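PDB 3HYW: sulfide-quinone reductase from Aquifex aeolicus, which oxidises hydrogen sulfide with the help of a quinone, using one bound FAD per subunit and building polysulfur products on active-site cysteines. Local coordinates for residues V267-N272 and V295-P300; P107-G112 and A126-E131; N86-Q91 and I96-L101; A16-L21 and F69-I74. All coordinates share one frame; numbering follows the deposited sequence.

Contact 1 (V267-N272 and V295-P300); sequences VANPAN and VTAIPP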
loop_
_atom_site.group_PDB
_atom_site.type_symbol
_atom_site.label_atom_id
_atom_site.label_comp_id
_atom_site.label_asym_id
_atom_site.label_seq_id
_atom_site.Cartn_x
_atom_site.Cartn_y
_atom_site.Cartn_z
ATOM N N VAL A 267 0.787 44.429 8.736
ATOM C CA VAL A 267 0.754 43.493 9.866
ATOM C C VAL A 267 -0.214 42.334 9.605
ATOM O O VAL A 267 0.105 41.176 9.883
ATOM C CB VAL A 267 0.385 44.213 11.191
ATOM C CG1 VAL A 267 0.292 43.219 12.360
ATOM C CG2 VAL A 267 1.394 45.320 11.508
ATOM N N ALA A 268 -1.394 42.656 9.078
ATOM C CA ALA A 268 -2.403 41.642 8.751
ATOM C C ALA A 268 -2.276 41.185 7.304
ATOM O O ALA A 268 -2.407 41.994 6.386
ATOM C CB ALA A 268 -3.810 42.186 9.013
ATOM N N ASN A 269 -1.999 39.895 7.110
ATOM C CA ASN A 269 -1.994 39.275 5.779
ATOM C C ASN A 269 -3.357 39.478 5.105
ATOM O O ASN A 269 -4.378 39.116 5.676
ATOM C CB ASN A 269 -1.659 37.775 5.907
ATOM C CG ASN A 269 -1.691 37.033 4.575
ATOM O OD1 ASN A 269 -2.691 37.054 3.854
ATOM N ND2 ASN A 269 -0.600 36.346 4.256
ATOM N N PRO A 270 -3.376 40.060 3.889
ATOM C CA PRO A 270 -4.645 40.366 3.212
ATOM C C PRO A 270 -5.578 39.160 3.068
ATOM O O PRO A 270 -6.786 39.275 3.332
ATOM C CB PRO A 270 -4.199 40.847 1.825
ATOM C CG PRO A 270 -2.833 41.352 2.019
ATOM C CD PRO A 270 -2.213 40.483 3.085
ATOM N N ALA A 271 -5.005 38.020 2.681
ATOM C CA ALA A 271 -5.762 36.805 2.371
ATOM C C ALA A 271 -6.457 36.153 3.563
ATOM O O ALA A 271 -7.521 35.555 3.399
ATOM C CB ALA A 271 -4.864 35.787 1.659
ATOM N N ASN A 272 -5.868 36.263 4.753
ATOM C CA ASN A 272 -6.357 35.509 5.918
ATOM C C ASN A 272 -6.380 36.249 7.259
ATOM O O ASN A 272 -6.848 35.699 8.255
ATOM C CB ASN A 272 -5.569 34.197 6.061
ATOM C CG ASN A 272 -4.067 34.407 6.014
ATOM O OD1 ASN A 272 -3.533 35.310 6.651
ATOM N ND2 ASN A 272 -3.376 33.563 5.255
ATOM N N VAL A 295 -1.876 31.987 14.841
ATOM C CA VAL A 295 -2.204 33.278 14.247
ATOM C C VAL A 295 -1.156 33.762 13.234
ATOM O O VAL A 295 -1.397 34.721 12.505
ATOM C CB VAL A 295 -2.454 34.356 15.337
ATOM C CG1 VAL A 295 -1.135 34.880 15.915
ATOM C CG2 VAL A 295 -3.294 35.501 14.770
ATOM N N THR A 296 0.005 33.110 13.198
ATOM C CA THR A 296 1.081 33.502 12.270
ATOM C C THR A 296 0.813 33.046 10.832
ATOM O O THR A 296 0.382 31.919 10.598
ATOM C CB THR A 296 2.478 33.009 12.729
ATOM O OG1 THR A 296 2.502 31.577 12.843
ATOM C CG2 THR A 296 2.850 33.644 14.064
ATOM N N ALA A 297 1.074 33.927 9.872
ATOM C CA ALA A 297 0.890 33.590 8.465
ATOM C C ALA A 297 2.089 32.793 7.948
ATOM O O ALA A 297 3.173 33.339 7.722
ATOM C CB ALA A 297 0.676 34.848 7.636
ATOM N N ILE A 298 1.889 31.492 7.771
ATOM C CA ILE A 298 2.926 30.626 7.223
ATOM C C ILE A 298 2.366 30.044 5.930
ATOM O O ILE A 298 1.272 29.485 5.943
ATOM C CB ILE A 298 3.323 29.484 8.204
ATOM C CG1 ILE A 298 3.840 30.045 9.531
ATOM C CG2 ILE A 298 4.401 28.574 7.589
ATOM C CD1 ILE A 298 4.141 28.962 10.565
ATOM N N PRO A 299 3.106 30.187 4.811
ATOM C CA PRO A 299 2.615 29.680 3.528
ATOM C C PRO A 299 2.423 28.157 3.574
ATOM O O PRO A 299 3.083 27.490 4.367
ATOM C CB PRO A 299 3.733 30.056 2.545
ATOM C CG PRO A 299 4.501 31.167 3.243
ATOM C CD PRO A 299 4.442 30.803 4.683
ATOM N N PRO A 300 1.501 27.613 2.757
ATOM C CA PRO A 300 1.291 26.164 2.787
ATOM C C PRO A 300 2.495 25.371 2.277
ATOM O O PRO A 300 3.245 25.855 1.430
ATOM C CB PRO A 300 0.071 25.960 1.880
ATOM C CG PRO A 300 0.038 27.142 0.998
ATOM C CD PRO A 300 0.586 28.283 1.813
#
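The methyl group of Ala297, in the loop after strand 289-291, is the point where segment 295-300 meets segment 267-272, part of the loop after helix 258-261. Its CB lies 3.9 Å from ND2 of Asn269 and 4.1 Å from CB of the same residue, so the methyl rests against the flank of that side chain. A second, looser touch comes from Asn272, whose OD1 stands 4.3 Å from Ala297 CB. Each of these three side chains leaves its backbone pointing at the opposing loop. The main chains stay well apart, with CA of Asn269 and CA of Ala297 6.9 Å from each other, and only 77 Å² is buried in all.

The solvent side is looser: Pro270, Ala271, Pro299 and Pro300 are all exposed. With CG anti to the backbone N (chi1 177°), the Asn269 amide keeps OD1 over its own turn, where it receives a weak bond from Ala271 N at 2.8 Å, bent to 127° at the hydrogen. Backbone bonds from both Val295 and Ala297 to Val275 bind the second loop to the chain just beyond Asn272.

No hydrogen bond links the two segments directly. Asn272 OD1 is engaged by Met274 N, and Asn269 OD1 only weakly by N-H groups of its own turn, which leaves van der Waals contact with one methyl as the chemistry of the junction.

Contact 2 (P107-G112 and A126-E131); sequences PKLVFG and AEHALE. With SO4 (sulfate ion), chain N.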
loop_
_atom_site.group_PDB
_atom_site.type_symbol
_atom_site.label_atom_id
_atom_site.label_comp_id
_atom_site.label_asym_id
_atom_site.label_seq_id
_atom_site.Cartn_x
_atom_site.Cartn_y
_atom_site.Cartn_z
ATOM N N PRO A 107 -6.266 30.466 16.586
ATOM C CA PRO A 107 -7.144 30.462 15.403
ATOM C C PRO A 107 -8.458 31.215 15.594
ATOM O O PRO A 107 -9.113 31.084 16.635
ATOM C CB PRO A 107 -7.439 28.974 15.182
ATOM C CG PRO A 107 -7.223 28.315 16.499
ATOM C CD PRO A 107 -6.243 29.165 17.281
ATOM N N LYS A 108 -8.844 31.998 14.592
ATOM C CA LYS A 108 -10.229 32.424 14.489
ATOM C C LYS A 108 -10.952 31.446 13.569
ATOM O O LYS A 108 -10.535 31.217 12.435
ATOM C CB LYS A 108 -10.350 33.865 13.999
ATOM C CG LYS A 108 -11.787 34.329 13.836
ATOM C CD LYS A 108 -11.954 35.763 14.253
ATOM C CE LYS A 108 -13.360 36.246 13.960
ATOM N NZ LYS A 108 -13.409 37.731 13.859
ATOM N N LEU A 109 -12.038 30.868 14.066
ATOM C CA LEU A 109 -12.676 29.749 13.393
ATOM C C LEU A 109 -13.611 30.212 12.294
ATOM O O LEU A 109 -14.415 31.122 12.502
ATOM C CB LEU A 109 -13.426 28.884 14.403
ATOM C CG LEU A 109 -12.604 28.440 15.623
ATOM C CD1 LEU A 109 -13.463 27.631 16.568
ATOM C CD2 LEU A 109 -11.377 27.657 15.201
ATOM N N VAL A 110 -13.490 29.579 11.129
ATOM C CA VAL A 110 -14.405 29.815 10.003
ATOM C C VAL A 110 -15.113 28.507 9.655
ATOM O O VAL A 110 -14.491 27.553 9.175
ATOM C CB VAL A 110 -13.667 30.356 8.758
ATOM C CG1 VAL A 110 -14.643 30.591 7.581
ATOM C CG2 VAL A 110 -12.907 31.632 9.092
ATOM N N PHE A 111 -16.416 28.473 9.913
ATOM C CA PHE A 111 -17.251 27.321 9.585
ATOM C C PHE A 111 -17.779 27.476 8.164
ATOM O O PHE A 111 -18.950 27.802 7.947
ATOM C CB PHE A 111 -18.380 27.179 10.614
ATOM C CG PHE A 111 -17.880 26.917 12.009
ATOM C CD1 PHE A 111 -17.602 25.618 12.429
ATOM C CD2 PHE A 111 -17.653 27.970 12.891
ATOM C CE1 PHE A 111 -17.118 25.377 13.706
ATOM C CE2 PHE A 111 -17.171 27.731 14.181
ATOM C CZ PHE A 111 -16.908 26.437 14.584
ATOM N N GLY A 112 -16.887 27.235 7.204
ATOM C CA GLY A 112 -17.103 27.569 5.801
ATOM C C GLY A 112 -18.164 26.808 5.037
ATOM O O GLY A 112 -18.748 27.351 4.107
ATOM N N ALA A 126 -12.793 24.662 24.081
ATOM C CA ALA A 126 -13.388 23.926 25.189
ATOM C C ALA A 126 -14.910 24.016 25.129
ATOM O O ALA A 126 -15.609 23.027 25.335
ATOM C CB ALA A 126 -12.877 24.464 26.518
ATOM N N GLU A 127 -15.396 25.219 24.836
ATOM C CA GLU A 127 -16.818 25.535 24.779
ATOM C C GLU A 127 -17.540 24.746 23.684
ATOM O O GLU A 127 -18.612 24.187 23.919
ATOM C CB GLU A 127 -17.002 27.041 24.575
ATOM C CG GLU A 127 -16.604 27.895 25.797
ATOM C CD GLU A 127 -15.119 28.240 25.866
ATOM O OE1 GLU A 127 -14.368 27.961 24.900
ATOM O OE2 GLU A 127 -14.699 28.803 26.903
ATOM N N HIS A 128 -16.941 24.688 22.496
ATOM C CA HIS A 128 -17.470 23.862 21.402
ATOM C C HIS A 128 -17.384 22.356 21.708
ATOM O O HIS A 128 -18.312 21.605 21.410
ATOM C CB HIS A 128 -16.714 24.144 20.097
ATOM C CG HIS A 128 -17.085 25.437 19.437
ATOM N ND1 HIS A 128 -16.165 26.434 19.197
ATOM C CD2 HIS A 128 -18.265 25.888 18.951
ATOM C CE1 HIS A 128 -16.763 27.449 18.600
ATOM N NE2 HIS A 128 -18.039 27.143 18.439
ATOM N N ALA A 129 -16.260 21.914 22.272
ATOM C CA ALA A 129 -16.077 20.500 22.625
ATOM C C ALA A 129 -17.137 19.995 23.612
ATOM O O ALA A 129 -17.599 18.862 23.512
ATOM C CB ALA A 129 -14.659 20.248 23.167
ATOM N N LEU A 130 -17.529 20.851 24.551
ATOM C CA LEU A 130 -18.579 20.505 25.510
ATOM C C LEU A 130 -19.953 20.329 24.858
ATOM O O LEU A 130 -20.705 19.429 25.232
ATOM C CB LEU A 130 -18.625 21.517 26.660
ATOM C CG LEU A 130 -17.429 21.349 27.607
ATOM C CD1 LEU A 130 -17.150 22.614 28.389
ATOM C CD2 LEU A 130 -17.600 20.147 28.538
ATOM N N GLU A 131 -20.261 21.173 23.876
ATOM C CA GLU A 131 -21.470 21.020 23.057
ATOM C C GLU A 131 -21.450 19.702 22.282
ATOM O O GLU A 131 -22.472 19.026 22.179
ATOM C CB GLU A 131 -21.615 22.189 22.079
ATOM C CG GLU A 131 -21.685 23.573 22.731
ATOM C CD GLU A 131 -22.059 24.678 21.744
ATOM O OE1 GLU A 131 -21.665 24.593 20.554
ATOM O OE2 GLU A 131 -22.747 25.642 22.159
HETATM S S SO4 N . -11.229 39.341 17.505
HETATM O O1 SO4 N . -12.539 39.734 17.995
HETATM O O2 SO4 N . -11.410 38.805 16.158
HETATM O O3 SO4 N . -10.325 40.486 17.486
HETATM O O4 SO4 N . -10.695 38.306 18.389
#
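His128, on the first turn of helix 126-141, reaches across to Leu109 of strand 108-110 and to Phe111, the centre of an inverse gamma turn just past its end. That strand is an outer one of the mixed sheet, paired with strand 247-255. The His128 CB leaves the helix toward it, and CG is anti to the carbonyl carbon (chi1 -76°), which sends the imidazole outward to bridge a CA separation of 11.0 Å between His128 and Leu109. CB, CG and CD2 make no close contact with 107-112; contact begins farther out on the ring. ND1, hydrogen-bonded to a residue flanking one of the segments, lies 4.0 Å from CD1 of Leu109, and CE1 is slightly nearer that methyl, at 3.9 Å. CE1 also meets Phe111 CZ, and NE2 is 4.1 Å from the same CZ.

The two rings form an offset edge-to-face pair: the edge of Phe111 is directed at the face of His128, with centroids 5.6 Å apart and planes at 63°. Leu109 adds its methyl obliquely, and both side chains come from the direction opposite to His128.

Lys108 NZ donates instead to O2 of a sulfate, probably from the crystallisation liquor, at 3.2 Å; Lys77 also binds this ion. Glu127 forms a salt bridge with the FAD-binding Arg36.

No hydrogen bond crosses between the segments, and the contact of His128 with 107-112 is aromatic and van der Waals.

Contact 3 (N86-Q91 and I96-L101); sequences NTVTTQ and IEYDYL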
loop_
_atom_site.group_PDB
_atom_site.type_symbol
_atom_site.label_atom_id
_atom_site.label_comp_id
_atom_site.label_asym_id
_atom_site.label_seq_id
_atom_site.Cartn_x
_atom_site.Cartn_y
_atom_site.Cartn_z
ATOM N N ASN A 86 2.430 52.418 18.957
ATOM C CA ASN A 86 2.811 51.324 19.865
ATOM C C ASN A 86 1.791 51.102 20.979
ATOM O O ASN A 86 2.144 51.037 22.160
ATOM C CB ASN A 86 4.211 51.538 20.461
ATOM C CG ASN A 86 5.294 51.606 19.409
ATOM O OD1 ASN A 86 5.447 50.698 18.596
ATOM N ND2 ASN A 86 6.055 52.694 19.419
ATOM N N THR A 87 0.522 50.985 20.600
ATOM C CA THR A 87 -0.544 50.793 21.579
ATOM C C THR A 87 -1.480 49.639 21.239
ATOM O O THR A 87 -1.647 49.273 20.075
ATOM C CB THR A 87 -1.408 52.050 21.753
ATOM O OG1 THR A 87 -1.974 52.408 20.491
ATOM C CG2 THR A 87 -0.595 53.215 22.315
ATOM N N VAL A 88 -2.084 49.082 22.283
ATOM C CA VAL A 88 -3.173 48.123 22.163
ATOM C C VAL A 88 -4.368 48.695 22.922
ATOM O O VAL A 88 -4.215 49.250 24.017
ATOM C CB VAL A 88 -2.786 46.736 22.751
ATOM C CG1 VAL A 88 -3.902 45.706 22.528
ATOM C CG2 VAL A 88 -1.495 46.233 22.131
ATOM N N THR A 89 -5.553 48.568 22.334
ATOM C CA THR A 89 -6.778 48.999 22.990
ATOM C C THR A 89 -7.670 47.793 23.241
ATOM O O THR A 89 -7.876 46.974 22.350
ATOM C CB THR A 89 -7.536 50.054 22.152
ATOM O OG1 THR A 89 -6.604 50.998 21.613
ATOM C CG2 THR A 89 -8.577 50.786 22.999
ATOM N N THR A 90 -8.189 47.688 24.462
ATOM C CA THR A 90 -9.079 46.588 24.823
ATOM C C THR A 90 -10.534 46.934 24.511
ATOM O O THR A 90 -10.850 48.079 24.179
ATOM C CB THR A 90 -8.928 46.183 26.311
ATOM O OG1 THR A 90 -9.291 47.284 27.149
ATOM C CG2 THR A 90 -7.499 45.759 26.620
ATOM N N GLN A 91 -11.412 45.939 24.630
ATOM C CA GLN A 91 -12.836 46.102 24.341
ATOM C C GLN A 91 -13.505 47.188 25.199
ATOM O O GLN A 91 -14.374 47.909 24.716
ATOM C CB GLN A 91 -13.560 44.759 24.491
ATOM C CG GLN A 91 -14.929 44.694 23.819
ATOM C CD GLN A 91 -15.327 43.280 23.405
ATOM O OE1 GLN A 91 -15.017 42.302 24.089
ATOM N NE2 GLN A 91 -16.023 43.173 22.274
ATOM N N ILE A 96 -3.227 50.449 26.301
ATOM C CA ILE A 96 -1.998 49.899 26.859
ATOM C C ILE A 96 -0.852 50.151 25.882
ATOM O O ILE A 96 -0.903 49.732 24.723
ATOM C CB ILE A 96 -2.149 48.384 27.160
ATOM C CG1 ILE A 96 -3.284 48.160 28.163
ATOM C CG2 ILE A 96 -0.862 47.805 27.732
ATOM C CD1 ILE A 96 -4.255 47.101 27.765
ATOM N N GLU A 97 0.174 50.850 26.352
ATOM C CA GLU A 97 1.338 51.156 25.532
ATOM C C GLU A 97 2.354 50.031 25.656
ATOM O O GLU A 97 2.441 49.373 26.698
ATOM C CB GLU A 97 1.944 52.497 25.955
ATOM C CG GLU A 97 2.682 53.230 24.847
ATOM C CD GLU A 97 2.453 54.722 24.907
ATOM O OE1 GLU A 97 1.407 55.182 24.398
ATOM O OE2 GLU A 97 3.321 55.438 25.456
ATOM N N TYR A 98 3.107 49.785 24.589
ATOM C CA TYR A 98 4.115 48.728 24.612
ATOM C C TYR A 98 5.428 49.162 23.976
ATOM O O TYR A 98 5.455 50.044 23.118
ATOM C CB TYR A 98 3.587 47.445 23.943
ATOM C CG TYR A 98 3.269 47.568 22.464
ATOM C CD1 TYR A 98 1.954 47.731 22.026
ATOM C CD2 TYR A 98 4.282 47.504 21.501
ATOM C CE1 TYR A 98 1.655 47.836 20.665
ATOM C CE2 TYR A 98 3.996 47.612 20.141
ATOM C CZ TYR A 98 2.683 47.776 19.731
ATOM O OH TYR A 98 2.399 47.892 18.393
ATOM N N ASP A 99 6.513 48.536 24.419
ATOM C CA ASP A 99 7.808 48.651 23.761
ATOM C C ASP A 99 7.935 47.523 22.738
ATOM O O ASP A 99 8.476 47.711 21.644
ATOM C CB ASP A 99 8.931 48.585 24.798
ATOM C CG ASP A 99 8.898 49.762 25.762
ATOM O OD1 ASP A 99 8.756 50.902 25.285
ATOM O OD2 ASP A 99 9.003 49.549 26.986
ATOM N N TYR A 100 7.430 46.350 23.111
ATOM C CA TYR A 100 7.346 45.202 22.204
ATOM C C TYR A 100 5.975 44.563 22.333
ATOM O O TYR A 100 5.391 44.566 23.414
ATOM C CB TYR A 100 8.434 44.170 22.520
ATOM C CG TYR A 100 9.837 44.727 22.497
ATOM C CD1 TYR A 100 10.637 44.617 21.360
ATOM C CD2 TYR A 100 10.367 45.369 23.617
ATOM C CE1 TYR A 100 11.925 45.147 21.342
ATOM C CE2 TYR A 100 11.641 45.904 23.606
ATOM C CZ TYR A 100 12.417 45.788 22.473
ATOM O OH TYR A 100 13.688 46.314 22.480
ATOM N N LEU A 101 5.468 44.020 21.227
ATOM C CA LEU A 101 4.161 43.368 21.204
ATOM C C LEU A 101 4.266 41.947 20.659
ATOM O O LEU A 101 4.866 41.725 19.609
ATOM C CB LEU A 101 3.171 44.168 20.344
ATOM C CG LEU A 101 1.787 43.547 20.113
ATOM C CD1 LEU A 101 0.943 43.657 21.371
ATOM C CD2 LEU A 101 1.068 44.173 18.936
#
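A beta hairpin, strands 87-90 and 95-97, is joined here to the start of strand 100-103. The antiparallel register is set by Val88 and Ile96, a hydrogen-bonded pair: Val88 N reaches Ile96 O at 2.8 Å in the carbonyl plane, and Ile96 N returns to Val88 O at 2.8 Å and an almost straight 175°. Next to it, Thr87 and Glu97 make a non-hydrogen-bonded pair, with Thr87 CG2 3.5 Å from Glu97 OE1. Tyr98 N then donates to Asn86 O at 2.9 Å, tilted 23° from the carbonyl plane.

Tyr98 closes this end. Its chi1 of 64° sets CG between the backbone N and the carbonyl carbon and folds the ring back over Asn86, whose CB stands 4.1 Å from the ring centroid in a CH-pi contact. Leu101 CB covers the opposite face. Val88 CG2 fills the corner, 3.6 Å from Leu101 CD1 and 3.8 Å from Tyr98 CD1. The Asn86 amide oxygen is taken by Asn288.

Strand 78-82 pairs with the other edge of strand 87-90, where Asn86 and Thr87 form a G1 beta bulge opposite Asp82. Ile96 and Tyr98 pack on Val6 of strand 4-8, and Tyr100 extends to helix 314-332.

Contact 4 (A16-L21 and F69-I74); sequences ATAYNL and FNIEFI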
loop_
_atom_site.group_PDB
_atom_site.type_symbol
_atom_site.label_atom_id
_atom_site.label_comp_id
_atom_site.label_asym_id
_atom_site.label_seq_id
_atom_site.Cartn_x
_atom_site.Cartn_y
_atom_site.Cartn_z
ATOM N N ALA A 16 3.789 30.655 26.713
ATOM C CA ALA A 16 5.180 30.259 26.468
ATOM C C ALA A 16 6.092 31.464 26.264
ATOM O O ALA A 16 7.187 31.514 26.816
ATOM C CB ALA A 16 5.277 29.299 25.275
ATOM N N THR A 17 5.637 32.439 25.479
ATOM C CA THR A 17 6.423 33.650 25.241
ATOM C C THR A 17 6.582 34.486 26.519
ATOM O O THR A 17 7.689 34.886 26.852
ATOM C CB THR A 17 5.848 34.506 24.077
ATOM O OG1 THR A 17 5.495 33.648 22.982
ATOM C CG2 THR A 17 6.895 35.515 23.592
ATOM N N ALA A 18 5.482 34.736 27.228
ATOM C CA ALA A 18 5.526 35.470 28.499
ATOM C C ALA A 18 6.447 34.823 29.539
ATOM O O ALA A 18 7.244 35.522 30.168
ATOM C CB ALA A 18 4.127 35.657 29.068
ATOM N N TYR A 19 6.335 33.504 29.722
ATOM C CA TYR A 19 7.193 32.793 30.673
ATOM C C TYR A 19 8.654 32.797 30.221
ATOM O O TYR A 19 9.554 32.971 31.045
ATOM C CB TYR A 19 6.718 31.351 30.893
ATOM C CG TYR A 19 5.447 31.168 31.720
ATOM C CD1 TYR A 19 4.574 32.233 31.976
ATOM C CD2 TYR A 19 5.089 29.906 32.192
ATOM C CE1 TYR A 19 3.403 32.043 32.713
ATOM C CE2 TYR A 19 3.923 29.709 32.916
ATOM C CZ TYR A 19 3.089 30.774 33.175
ATOM O OH TYR A 19 1.934 30.565 33.895
ATOM N N ASN A 20 8.889 32.619 28.920
ATOM C CA ASN A 20 10.259 32.628 28.389
ATOM C C ASN A 20 10.916 33.986 28.637
ATOM O O ASN A 20 12.052 34.053 29.095
ATOM C CB ASN A 20 10.303 32.311 26.891
ATOM C CG ASN A 20 10.172 30.827 26.582
ATOM O OD1 ASN A 20 10.715 29.971 27.279
ATOM N ND2 ASN A 20 9.460 30.521 25.507
ATOM N N LEU A 21 10.179 35.057 28.347
ATOM C CA LEU A 21 10.628 36.422 28.618
ATOM C C LEU A 21 10.901 36.678 30.097
ATOM O O LEU A 21 11.911 37.301 30.451
ATOM C CB LEU A 21 9.605 37.428 28.094
ATOM C CG LEU A 21 9.587 37.681 26.583
ATOM C CD1 LEU A 21 8.330 38.442 26.214
ATOM C CD2 LEU A 21 10.841 38.443 26.130
ATOM N N PHE A 69 4.249 35.262 38.975
ATOM C CA PHE A 69 5.399 35.318 38.076
ATOM C C PHE A 69 5.660 36.744 37.605
ATOM O O PHE A 69 6.320 36.966 36.585
ATOM C CB PHE A 69 5.193 34.350 36.897
ATOM C CG PHE A 69 4.789 32.966 37.325
ATOM C CD1 PHE A 69 5.528 32.275 38.297
ATOM C CD2 PHE A 69 3.664 32.358 36.786
ATOM C CE1 PHE A 69 5.151 30.994 38.716
ATOM C CE2 PHE A 69 3.284 31.075 37.194
ATOM C CZ PHE A 69 4.027 30.397 38.162
ATOM N N ASN A 70 5.156 37.707 38.378
ATOM C CA ASN A 70 5.240 39.140 38.052
ATOM C C ASN A 70 4.739 39.481 36.640
ATOM O O ASN A 70 5.328 40.301 35.935
ATOM C CB ASN A 70 6.653 39.687 38.318
ATOM C CG ASN A 70 7.075 39.538 39.776
ATOM O OD1 ASN A 70 8.252 39.322 40.079
ATOM N ND2 ASN A 70 6.109 39.641 40.686
ATOM N N ILE A 71 3.648 38.833 36.239
ATOM C CA ILE A 71 3.010 39.099 34.949
ATOM C C ILE A 71 1.628 39.689 35.213
ATOM O O ILE A 71 0.830 39.120 35.960
ATOM C CB ILE A 71 2.924 37.815 34.069
ATOM C CG1 ILE A 71 4.334 37.361 33.659
ATOM C CG2 ILE A 71 2.049 38.042 32.820
ATOM C CD1 ILE A 71 4.417 35.913 33.175
ATOM N N GLU A 72 1.364 40.854 34.629
ATOM C CA GLU A 72 0.062 41.498 34.772
ATOM C C GLU A 72 -0.931 40.836 33.818
ATOM O O GLU A 72 -0.653 40.701 32.634
ATOM C CB GLU A 72 0.172 43.003 34.497
ATOM C CG GLU A 72 -1.151 43.759 34.589
ATOM C CD GLU A 72 -1.069 45.170 34.032
ATOM O OE1 GLU A 72 -0.205 45.430 33.159
ATOM O OE2 GLU A 72 -1.881 46.019 34.458
ATOM N N PHE A 73 -2.072 40.408 34.352
ATOM C CA PHE A 73 -3.122 39.793 33.553
ATOM C C PHE A 73 -4.305 40.742 33.389
ATOM O O PHE A 73 -4.853 41.240 34.371
ATOM C CB PHE A 73 -3.579 38.476 34.184
ATOM C CG PHE A 73 -4.605 37.724 33.368
ATOM C CD1 PHE A 73 -5.844 37.389 33.921
ATOM C CD2 PHE A 73 -4.331 37.338 32.055
ATOM C CE1 PHE A 73 -6.792 36.681 33.176
ATOM C CE2 PHE A 73 -5.272 36.637 31.301
ATOM C CZ PHE A 73 -6.504 36.307 31.862
ATOM N N ILE A 74 -4.672 40.998 32.136
ATOM C CA ILE A 74 -5.875 41.745 31.810
ATOM C C ILE A 74 -6.844 40.783 31.132
ATOM O O ILE A 74 -6.608 40.342 30.007
ATOM C CB ILE A 74 -5.572 42.973 30.905
ATOM C CG1 ILE A 74 -4.633 43.946 31.631
ATOM C CG2 ILE A 74 -6.878 43.691 30.499
ATOM C CD1 ILE A 74 -4.039 45.020 30.748
#
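With chi1 at -73°, Tyr19 holds CG anti to its carbonyl carbon, and the ring extends from helix 12-24 so that its far end comes nearer the segment 69-74 than its CB direction alone would bring it. Phe69 and Ile71 use the same kind of first torsion, and their CB atoms already point at the helix. In Ile71 this applies to the CG1 branch, and the chi2 of 162° extends CD1 as the forward tip.

That methyl touches two helix residues: it sits 3.9 Å from Tyr19 CD1 and 4.1 Å from Ala18 CB. The small Ala18 side chain faces the strand where the backbones are nearest, the CA atoms of Ala18 and Ile71 being 7.8 Å apart. Phe69 meets the phenol end of Tyr19, with CE2 3.6 Å from Tyr19 OH and CD2 4.0 Å from Tyr19 CZ. The rings are oblique to one another, their centroids 5.3 Å apart and their planes inclined at 66°. No hydrogen bond crosses between the segments; the Tyr19 hydroxyl is bonded to the backbone O of Val393, in helix 376-395, which ties the far end of the ring to a third part of the chain.

The helix begins within the FAD-binding glycine loop after strand 4-8, in the Rossmann-type arrangement. Strand 71-74 is the outermost strand on one side of the parallel sheet, paired with strand 29-33, whose Ile30 also touches Ala18. Helix 314-332 packs on the helix through Ala16, Thr17 and Asn20.

In the fold
From the N terminus, helix 12-24 comes first, and contact 4 closes the long loop that brings the chain back to strand 71-74 at the edge of the parallel sheet. Contact 3 then closes the short hairpin turn of 86-91 and 96-101 and leads into strand 100-103 of that same sheet. The two meet directly, Ile96 CD1 lying 3.6 Å from Ile74 CD1. Contact 2 follows, tying strand 108-110 of the mixed sheet to helix 126-141. Contact 1, last, joins the loops before and after strand 289-291, the other outer strand of the parallel sheet. All four loops close in series, without nesting or crossing.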